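Local coordinates for protein putative Endoribonuclease L-PSP (Entamoeba histolytica, PDB 3M1X) that is of unknown function but may act as a deaminase of the RutC (YjgF/YER057c/UK114) family, assembled as a trimer, at residues 91-96 and 120-125. Numbering follows the deposited sequence.
Sequences SMDKVV and GNHKPA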
loop_
_atom_site.group_PDB
_atom_site.type_symbol
_atom_site.label_atom_id
_atom_site.label_comp_id
_atom_site.label_asym_id
_atom_site.label_seq_id
_atom_site.Cartn_x
_atom_site.Cartn_y
_atom_site.Cartn_z
ATOM N N SER A 91 10.703 4.446 16.032
ATOM C CA SER A 91 11.843 5.193 15.561
ATOM C C SER A 91 11.990 4.944 14.063
ATOM O O SER A 91 11.453 3.982 13.538
ATOM C CB SER A 91 13.077 4.779 16.268
ATOM O OG SER A 91 13.453 3.463 15.858
ATOM N N MET A 92 12.790 5.765 13.406
ATOM C CA MET A 92 13.128 5.527 12.036
ATOM C C MET A 92 13.806 4.168 11.832
ATOM O O MET A 92 13.548 3.459 10.869
ATOM C CB MET A 92 13.991 6.639 11.467
ATOM C CG MET A 92 13.231 7.980 11.426
ATOM S SD MET A 92 12.000 8.054 10.094
ATOM C CE MET A 92 13.099 8.452 8.698
ATOM N N ASP A 93 14.670 3.774 12.764
ATOM C CA ASP A 93 15.358 2.485 12.659
ATOM C C ASP A 93 14.463 1.297 12.825
ATOM O O ASP A 93 14.848 0.188 12.446
ATOM C CB ASP A 93 16.463 2.354 13.741
ATOM C CG ASP A 93 17.699 3.077 13.417
ATOM O OD1 ASP A 93 17.944 3.523 12.287
ATOM O OD2 ASP A 93 18.524 3.240 14.344
ATOM N N LYS A 94 13.252 1.501 13.321
ATOM C CA LYS A 94 12.258 0.446 13.481
ATOM C C LYS A 94 11.268 0.364 12.342
ATOM O O LYS A 94 10.318 -0.414 12.389
ATOM C CB LYS A 94 11.586 0.591 14.834
ATOM C CG LYS A 94 12.465 0.163 16.003
ATOM C CD LYS A 94 11.806 0.422 17.331
ATOM C CE LYS A 94 12.689 -0.070 18.504
ATOM N NZ LYS A 94 12.025 0.131 19.807
ATOM N N VAL A 95 11.442 1.156 11.277
ATOM C CA VAL A 95 10.588 1.116 10.121
ATOM C C VAL A 95 10.861 -0.162 9.340
ATOM O O VAL A 95 12.007 -0.425 8.957
ATOM C CB VAL A 95 10.712 2.356 9.263
ATOM C CG1 VAL A 95 9.937 2.218 7.959
ATOM C CG2 VAL A 95 10.262 3.578 10.040
ATOM N N VAL A 96 9.821 -0.924 9.045
ATOM C CA VAL A 96 10.011 -2.185 8.265
ATOM C C VAL A 96 9.722 -1.974 6.821
ATOM O O VAL A 96 10.372 -2.661 5.989
ATOM C CB VAL A 96 9.184 -3.406 8.793
ATOM C CG1 VAL A 96 9.584 -3.655 10.215
ATOM C CG2 VAL A 96 7.644 -3.271 8.623
ATOM N N GLY A 120 19.497 7.139 7.045
ATOM C CA GLY A 120 20.917 6.773 7.333
ATOM C C GLY A 120 21.178 5.407 6.800
ATOM O O GLY A 120 20.883 5.101 5.661
ATOM N N ASN A 121 21.781 4.540 7.576
ATOM C CA ASN A 121 22.069 3.185 7.130
ATOM C C ASN A 121 20.902 2.235 7.261
ATOM O O ASN A 121 21.017 1.072 6.834
ATOM C CB ASN A 121 23.238 2.628 7.801
ATOM C CG ASN A 121 24.540 3.285 7.303
ATOM O OD1 ASN A 121 24.679 3.600 6.137
ATOM N ND2 ASN A 121 25.456 3.440 8.203
ATOM N N HIS A 122 19.776 2.642 7.790
ATOM C CA HIS A 122 18.611 1.740 7.876
ATOM C C HIS A 122 17.916 1.686 6.521
ATOM O O HIS A 122 17.705 2.686 5.880
ATOM C CB HIS A 122 17.660 2.265 8.957
ATOM C CG HIS A 122 16.502 1.334 9.157
ATOM N ND1 HIS A 122 16.700 0.031 9.510
ATOM C CD2 HIS A 122 15.171 1.496 8.974
ATOM C CE1 HIS A 122 15.524 -0.576 9.582
ATOM N NE2 HIS A 122 14.577 0.297 9.263
ATOM N N LYS A 123 17.532 0.467 6.134
ATOM C CA LYS A 123 17.036 0.184 4.789
ATOM C C LYS A 123 15.728 -0.602 4.838
ATOM O O LYS A 123 15.691 -1.807 4.650
ATOM C CB LYS A 123 18.093 -0.567 3.972
ATOM C CG LYS A 123 19.392 0.452 3.654
ATOM C CD LYS A 123 20.408 -0.186 2.802
ATOM C CE LYS A 123 21.574 0.760 2.675
ATOM N NZ LYS A 123 22.568 0.048 1.819
ATOM N N PRO A 124 14.606 0.067 5.035
ATOM C CA PRO A 124 13.289 -0.584 4.999
ATOM C C PRO A 124 13.038 -1.279 3.661
ATOM O O PRO A 124 13.609 -0.853 2.626
ATOM C CB PRO A 124 12.284 0.558 5.209
ATOM C CG PRO A 124 13.093 1.609 5.951
ATOM C CD PRO A 124 14.476 1.504 5.404
ATOM N N ALA A 125 12.126 -2.193 3.640
ATOM C CA ALA A 125 11.516 -2.566 2.404
ATOM C C ALA A 125 10.795 -1.366 1.839
ATOM O O ALA A 125 10.374 -0.476 2.583
ATOM C CB ALA A 125 10.585 -3.774 2.574
#
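His-122 and Ala-125 each donate a hydrogen bond to the first carbonyls of strand 95-102. From the ring, NE2 of His-122 reaches O of Val-95 at 2.7 Å, nearly straight at 169°; the acceptor lies almost in the ring plane and is met on a lone pair, in the plane of its own carbonyl. Such a bond requires the proton on NE2 and fixes the rotation of the imidazole. The second bond, from N of Ala-125 to O of Val-96 (3.0 Å), is more bent, and its donor stands off the carbonyl plane.

The imidazole also packs face-on against the single 3-10 turn 92-94. With CG anti to the backbone N (chi1 -176°), the ring reaches across to lie with one face against Asp-93, whose CA sits 3.9 Å from the ring centroid, close to the normal, in a CH-pi contact. Over the same face, O of Asp-93 lies 3.0 Å from CE1 of His-122, displaced toward the rim, while O of Met-92 approaches CD2 of His-122 obliquely at 3.2 Å. OD1 of Asp-93 approaches CB of His-122 (3.6 Å), its carboxylate turned 60° from the ring plane.

In this alpha+beta fold, of the chorismate mutase-like type, helix 108-119 forms the beta-alpha-beta crossover between the parallel strands 95-102 and 125-130, and the Ala-125 bond begins their pairing, which continues with a backbone hydrogen bond between Ala-125 and Thr-98. The loop 120-125 is also at a subunit interface: O of Lys-123 accepts a hydrogen bond from Ser-41 of the second subunit, and His-122 packs on its Leu-25.

Between the two segments a single apolar side-chain pair, buried, adds to this: CG1 of Val-95 meets CG of Pro-124 at 3.8 Å, the valine branch crossing the pyrrolidine ring at a slant, and Phe-119 of helix 108-119 touches both side chains.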